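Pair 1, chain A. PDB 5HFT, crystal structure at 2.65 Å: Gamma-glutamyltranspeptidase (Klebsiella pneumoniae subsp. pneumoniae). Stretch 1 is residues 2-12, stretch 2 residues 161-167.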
# COMPACT_ATOMS: atom_id res chain seq x y z
N VAL A 2 1.18 1.40 -3.95
CA VAL A 2 2.26 0.42 -3.98
C VAL A 2 1.92 -0.70 -3.01
O VAL A 2 1.45 -0.43 -1.89
CB VAL A 2 3.57 1.13 -3.62
CG1 VAL A 2 4.53 0.22 -2.99
CG2 VAL A 2 4.17 1.74 -4.86
N TRP A 3 2.15 -1.95 -3.42
CA TRP A 3 2.17 -3.10 -2.51
C TRP A 3 3.58 -3.62 -2.40
O TRP A 3 4.31 -3.68 -3.38
CB TRP A 3 1.29 -4.25 -2.98
CG TRP A 3 1.59 -5.57 -2.23
CD1 TRP A 3 0.99 -6.03 -1.06
CD2 TRP A 3 2.57 -6.57 -2.58
NE1 TRP A 3 1.53 -7.24 -0.70
CE2 TRP A 3 2.50 -7.59 -1.61
N MET A 4 3.94 -4.06 -1.21
CA MET A 4 5.27 -4.58 -0.95
C MET A 4 5.15 -5.74 0.02
O MET A 4 4.29 -5.71 0.92
CB MET A 4 6.18 -3.48 -0.40
CG MET A 4 6.29 -2.28 -1.34
SD MET A 4 7.41 -0.97 -0.80
CE MET A 4 8.85 -1.41 -1.67
N GLY A 5 5.99 -6.75 -0.16
CA GLY A 5 6.08 -7.84 0.79
C GLY A 5 7.51 -8.00 1.24
O GLY A 5 8.44 -7.74 0.49
N VAL A 6 7.68 -8.40 2.50
CA VAL A 6 8.99 -8.84 2.97
C VAL A 6 8.80 -10.01 3.94
O VAL A 6 7.91 -9.97 4.79
CB VAL A 6 9.79 -7.69 3.63
CG1 VAL A 6 11.17 -8.19 4.07
CG2 VAL A 6 9.96 -6.51 2.71
N VAL A 7 9.67 -11.03 3.82
CA VAL A 7 9.82 -12.13 4.79
C VAL A 7 11.30 -12.23 5.15
O VAL A 7 12.14 -12.18 4.25
CB VAL A 7 9.33 -13.49 4.25
CG1 VAL A 7 9.56 -14.55 5.29
CG2 VAL A 7 7.87 -13.47 3.89
N ASP A 8 11.62 -12.33 6.45
CA ASP A 8 13.02 -12.41 6.85
C ASP A 8 13.41 -13.85 7.22
O ASP A 8 12.59 -14.78 7.13
CB ASP A 8 13.34 -11.44 8.00
CG ASP A 8 12.57 -11.72 9.28
OD1 ASP A 8 12.09 -12.87 9.44
OD2 ASP A 8 12.44 -10.80 10.13
N ASN A 9 14.66 -14.03 7.68
CA ASN A 9 15.20 -15.38 7.87
C ASN A 9 14.47 -16.15 8.98
O ASN A 9 14.37 -17.37 8.90
CB ASN A 9 16.70 -15.31 8.18
CG ASN A 9 17.40 -16.69 8.09
OD1 ASN A 9 16.94 -17.62 7.41
ND2 ASN A 9 18.52 -16.82 8.82
N SER A 10 13.94 -15.46 9.99
CA SER A 10 13.20 -16.12 11.05
C SER A 10 11.77 -16.44 10.66
O SER A 10 11.07 -17.12 11.44
CB SER A 10 13.20 -15.28 12.34
OG SER A 10 13.60 -13.94 12.10
N GLY A 11 11.32 -16.02 9.49
CA GLY A 11 9.95 -16.25 9.05
C GLY A 11 8.94 -15.17 9.37
O GLY A 11 7.76 -15.36 9.06
N LEU A 12 9.35 -14.04 9.96
CA LEU A 12 8.52 -12.84 10.02
C LEU A 12 8.18 -12.34 8.61
O LEU A 12 9.07 -12.11 7.77
CB LEU A 12 9.26 -11.73 10.80
CG LEU A 12 8.65 -10.33 11.07
CD1 LEU A 12 7.29 -10.41 11.73
CD2 LEU A 12 9.61 -9.49 11.93
N ALA A 161 -0.39 -7.68 -8.99
CA ALA A 161 -0.37 -8.44 -7.76
C ALA A 161 1.03 -8.98 -7.52
O ALA A 161 1.75 -9.31 -8.46
CB ALA A 161 -1.41 -9.57 -7.79
N GLY A 162 1.42 -9.05 -6.25
CA GLY A 162 2.69 -9.63 -5.86
C GLY A 162 2.44 -10.62 -4.74
O GLY A 162 1.35 -10.66 -4.15
N ALA A 163 3.44 -11.45 -4.46
CA ALA A 163 3.28 -12.45 -3.41
C ALA A 163 4.64 -13.01 -3.00
O ALA A 163 5.57 -13.11 -3.82
CB ALA A 163 2.36 -13.60 -3.85
N ILE A 164 4.72 -13.39 -1.73
CA ILE A 164 5.80 -14.23 -1.23
C ILE A 164 5.16 -15.38 -0.49
O ILE A 164 4.21 -15.18 0.27
CB ILE A 164 6.78 -13.49 -0.29
CG1 ILE A 164 7.35 -12.24 -0.95
CG2 ILE A 164 7.88 -14.45 0.20
CD1 ILE A 164 8.28 -11.48 -0.05
N VAL A 165 5.63 -16.59 -0.75
CA VAL A 165 5.25 -17.75 0.03
C VAL A 165 6.50 -18.25 0.74
O VAL A 165 7.56 -18.38 0.12
CB VAL A 165 4.62 -18.84 -0.86
CG1 VAL A 165 4.22 -20.08 -0.02
CG2 VAL A 165 3.41 -18.26 -1.58
N ARG A 166 6.38 -18.44 2.04
CA ARG A 166 7.38 -19.13 2.84
C ARG A 166 6.90 -20.55 3.12
O ARG A 166 5.79 -20.74 3.64
CB ARG A 166 7.68 -18.39 4.14
CG ARG A 166 8.47 -19.27 5.09
CD ARG A 166 8.88 -18.62 6.40
NE ARG A 166 9.67 -19.58 7.18
CZ ARG A 166 10.98 -19.75 7.03
NH1 ARG A 166 11.65 -19.01 6.14
NH2 ARG A 166 11.63 -20.65 7.77
N HIS A 167 7.66 -21.48 2.78
CA HIS A 167 7.51 -22.93 2.90
C HIS A 167 8.18 -23.43 4.18
O HIS A 167 9.25 -22.92 4.55
CB HIS A 167 8.13 -23.65 1.70
CG HIS A 167 7.50 -23.29 0.39
ND1 HIS A 167 6.39 -23.94 -0.09
CD2 HIS A 167 7.81 -22.34 -0.52
CE1 HIS A 167 6.05 -23.42 -1.26
NE2 HIS A 167 6.90 -22.45 -1.54

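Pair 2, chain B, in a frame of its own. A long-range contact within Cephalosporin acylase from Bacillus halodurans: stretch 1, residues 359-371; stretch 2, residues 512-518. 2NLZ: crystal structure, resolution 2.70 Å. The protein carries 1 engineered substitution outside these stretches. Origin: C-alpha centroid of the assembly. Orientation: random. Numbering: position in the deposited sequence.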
# COMPACT_ATOMS: atom_id res chain seq x y z
N VAL B 359 4.16 -5.41 -31.04
CA VAL B 359 3.77 -6.63 -30.34
C VAL B 359 4.99 -7.49 -30.03
O VAL B 359 5.80 -7.77 -30.91
CB VAL B 359 2.67 -7.46 -31.09
CG1 VAL B 359 1.33 -6.76 -31.04
CG2 VAL B 359 3.05 -7.74 -32.53
N TYR B 360 5.13 -7.87 -28.77
CA TYR B 360 6.19 -8.81 -28.40
C TYR B 360 5.60 -10.17 -28.03
O TYR B 360 4.45 -10.28 -27.61
CB TYR B 360 7.12 -8.26 -27.29
CG TYR B 360 8.19 -9.27 -26.95
CD1 TYR B 360 9.23 -9.51 -27.83
CD2 TYR B 360 8.13 -10.03 -25.78
CE1 TYR B 360 10.20 -10.47 -27.56
CE2 TYR B 360 9.09 -10.99 -25.50
CZ TYR B 360 10.12 -11.21 -26.40
OH TYR B 360 11.08 -12.15 -26.15
N LEU B 361 6.43 -11.19 -28.19
CA LEU B 361 5.97 -12.56 -28.24
C LEU B 361 7.16 -13.43 -27.84
O LEU B 361 8.31 -13.14 -28.24
CB LEU B 361 5.55 -12.83 -29.68
CG LEU B 361 5.18 -14.13 -30.38
CD1 LEU B 361 4.80 -13.70 -31.77
CD2 LEU B 361 6.33 -15.13 -30.43
N ALA B 362 6.92 -14.48 -27.07
CA ALA B 362 7.97 -15.43 -26.76
C ALA B 362 7.45 -16.84 -26.77
O ALA B 362 6.38 -17.12 -26.21
CB ALA B 362 8.62 -15.12 -25.43
N THR B 363 8.20 -17.73 -27.41
CA THR B 363 7.83 -19.14 -27.50
C THR B 363 9.01 -20.06 -27.18
O THR B 363 10.18 -19.75 -27.45
CB THR B 363 7.33 -19.49 -28.89
OG1 THR B 363 8.25 -18.97 -29.85
CG2 THR B 363 5.96 -18.88 -29.15
N ALA B 364 8.69 -21.21 -26.60
CA ALA B 364 9.67 -22.26 -26.33
C ALA B 364 9.00 -23.63 -26.41
O ALA B 364 7.79 -23.76 -26.14
CB ALA B 364 10.31 -22.05 -24.97
N ASP B 365 9.77 -24.65 -26.78
CA ASP B 365 9.24 -26.02 -26.82
C ASP B 365 10.06 -27.03 -26.02
O ASP B 365 11.06 -26.67 -25.38
CB ASP B 365 9.04 -26.50 -28.27
CG ASP B 365 10.33 -26.58 -29.08
OD1 ASP B 365 11.41 -26.81 -28.49
OD2 ASP B 365 10.27 -26.44 -30.32
N GLY B 366 9.62 -28.29 -26.06
CA GLY B 366 10.29 -29.37 -25.35
C GLY B 366 11.63 -29.78 -25.93
O GLY B 366 12.49 -30.24 -25.20
N ASP B 367 11.80 -29.58 -27.23
CA ASP B 367 13.02 -29.99 -27.95
C ASP B 367 14.14 -28.95 -27.90
O ASP B 367 15.08 -29.00 -28.70
CB ASP B 367 12.70 -30.30 -29.42
CG ASP B 367 11.61 -31.35 -29.57
OD1 ASP B 367 11.75 -32.45 -29.00
OD2 ASP B 367 10.61 -31.08 -30.28
N GLY B 368 14.04 -27.99 -26.97
CA GLY B 368 15.08 -26.99 -26.77
C GLY B 368 15.10 -25.84 -27.76
O GLY B 368 16.09 -25.11 -27.83
N ASN B 369 14.02 -25.67 -28.52
CA ASN B 369 13.86 -24.50 -29.37
C ASN B 369 13.15 -23.36 -28.65
O ASN B 369 12.23 -23.59 -27.86
CB ASN B 369 13.15 -24.85 -30.66
CG ASN B 369 13.80 -26.01 -31.38
OD1 ASN B 369 14.99 -25.99 -31.65
ND2 ASN B 369 13.01 -27.03 -31.69
N MET B 370 13.62 -22.13 -28.89
CA MET B 370 13.13 -20.94 -28.20
C MET B 370 13.21 -19.74 -29.13
O MET B 370 14.19 -19.59 -29.88
CB MET B 370 13.98 -20.65 -26.94
CG MET B 370 13.94 -21.76 -25.91
SD MET B 370 14.10 -21.24 -24.20
CE MET B 370 15.87 -21.13 -24.10
N VAL B 371 12.18 -18.88 -29.10
CA VAL B 371 12.23 -17.66 -29.92
C VAL B 371 11.74 -16.38 -29.24
O VAL B 371 10.74 -16.37 -28.53
CB VAL B 371 11.60 -17.85 -31.36
CG1 VAL B 371 10.65 -19.02 -31.40
CG2 VAL B 371 10.95 -16.55 -31.89
N GLY B 512 5.79 -6.58 -21.38
CA GLY B 512 6.87 -7.54 -21.44
C GLY B 512 6.40 -8.98 -21.44
O GLY B 512 5.29 -9.28 -20.98
N GLN B 513 7.23 -9.87 -21.99
CA GLN B 513 7.03 -11.31 -21.82
C GLN B 513 8.39 -11.95 -21.59
O GLN B 513 9.40 -11.54 -22.16
CB GLN B 513 6.35 -11.96 -23.02
CG GLN B 513 5.29 -11.12 -23.74
CD GLN B 513 3.97 -11.11 -23.03
OE1 GLN B 513 3.22 -10.13 -23.09
NE2 GLN B 513 3.66 -12.21 -22.33
N ILE B 514 8.40 -12.98 -20.75
CA ILE B 514 9.61 -13.70 -20.42
C ILE B 514 9.27 -15.19 -20.36
O ILE B 514 8.25 -15.58 -19.79
CB ILE B 514 10.19 -13.23 -19.05
CG1 ILE B 514 10.81 -11.83 -19.16
CG2 ILE B 514 11.24 -14.21 -18.53
CD1 ILE B 514 11.12 -11.16 -17.82
N ILE B 515 10.12 -16.00 -20.99
CA ILE B 515 10.17 -17.44 -20.74
C ILE B 515 11.61 -17.81 -20.38
O ILE B 515 12.52 -17.58 -21.18
CB ILE B 515 9.71 -18.27 -21.96
CG1 ILE B 515 8.27 -17.95 -22.34
CG2 ILE B 515 9.77 -19.74 -21.65
CD1 ILE B 515 7.80 -18.64 -23.60
N TRP B 516 11.83 -18.36 -19.18
CA TRP B 516 13.14 -18.89 -18.82
C TRP B 516 13.15 -20.42 -18.78
O TRP B 516 12.25 -21.05 -18.23
CB TRP B 516 13.68 -18.37 -17.47
CG TRP B 516 13.88 -16.87 -17.29
CD1 TRP B 516 13.67 -16.17 -16.15
CD2 TRP B 516 14.35 -15.91 -18.26
NE1 TRP B 516 13.95 -14.84 -16.33
CE2 TRP B 516 14.37 -14.65 -17.62
CE3 TRP B 516 14.75 -15.99 -19.61
CZ2 TRP B 516 14.77 -13.47 -18.28
CZ3 TRP B 516 15.14 -14.81 -20.27
CH2 TRP B 516 15.16 -13.57 -19.60
N ARG B 517 14.18 -21.01 -19.38
CA ARG B 517 14.39 -22.44 -19.31
C ARG B 517 15.54 -22.77 -18.37
O ARG B 517 16.66 -22.27 -18.55
CB ARG B 517 14.71 -23.00 -20.69
CG ARG B 517 15.35 -24.38 -20.59
CD ARG B 517 16.17 -24.77 -21.81
NE ARG B 517 15.39 -25.73 -22.55
CZ ARG B 517 15.57 -27.05 -22.58
NH1 ARG B 517 14.71 -27.76 -23.29
NH2 ARG B 517 16.58 -27.65 -21.96
N ASP B 518 15.26 -23.61 -17.38
CA ASP B 518 16.28 -24.17 -16.51
C ASP B 518 17.15 -25.14 -17.31
O ASP B 518 16.64 -26.10 -17.87
CB ASP B 518 15.61 -24.90 -15.35
CG ASP B 518 16.58 -25.25 -14.23
OD1 ASP B 518 16.39 -24.72 -13.12
OD2 ASP B 518 17.50 -26.06 -14.46

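In both pairs a strand that ends in a type I beta turn lies alongside a second strand running in nearly the same direction. The axes diverge by 8° in pair 1 and 12° in pair 2, with closest approaches of 7.1 and 6.7 Å. Fourteen central residues superpose to 0.6 Å. No hydrogen bond crosses either contact among the modelled atoms, so side-chain packing is what fills the space between the backbones.

The fixed point is an isoleucine. Ile A164 and Ile B515 match with side-chain centres 0.1 Å apart, both in the m, t rotamer, and each drives its CD1 at the opposing backbone: 3.8 Å from CD1 of Ile A164 to O of Gly A5, 3.3 Å from CD1 of Ile B515 to O of Ala B362. Around this anchor the fillings differ. Pair 1 puts Gly A5 beneath the isoleucine and a larger residue, Val A7, further along, whose CG2 lies 3.8 Å from CG2 of Ile A164. Pair 2 spreads the volume over two alanines: CB of Ala B362 is 4.1 Å from CD1 of Ile B515, and CB of Ala B364 is 4.1 Å from its CG2.

A second trade occurs at the aromatic position. Trp A3 matches Tyr B360, both t and both pointing toward the other strand. The tryptophan, modelled only in part, lies near Gly A162, its CE2 4.1 Å from the glycine O. In pair 2 the matching residue is Gln B513, whose CG packs 3.7 Å from CD2 of Tyr B360, while its own O sits at the ring edge, 3.4 Å from CE2.

At the turn, Asp A8 and Asp B365 share the p rotamer and fold back onto their own loops. OD1 of Asp B365 accepts from N of Asn B369 at 2.8 Å; OD1 of Asp A8 accepts from OG of Ser A10 at 3.2 Å, and a weak bond from N of Leu A12 at 3.0 Å adds to it. Glycine closes both turns, at positive phi. In pair 1 the missing side chain also leaves room for the arginine, since a CB on Gly A11 would come within 3.2 Å of NE of Arg A166; in pair 2 a CB on Gly B368 would still be 3.9 Å from NH1 of Arg B517, so there the backbone angles are the reason the coordinates give. Arg A166 reaches out extended, its CD 3.7 Å from CA of Gly A11, which lies over one guanidinium face. Arg B517 bends at chi3 (-105°), bringing NH1 to 3.6 Å from CA of Gly B368 and O of Gly B366 to the guanidinium edge, 3.8 Å from NH1. Met B370 adds its SD, 4.0 Å from CB of Arg B517.

The rule to read here is a constant isoleucine, aspartate, glycine and arginine, with bulk negotiable between them.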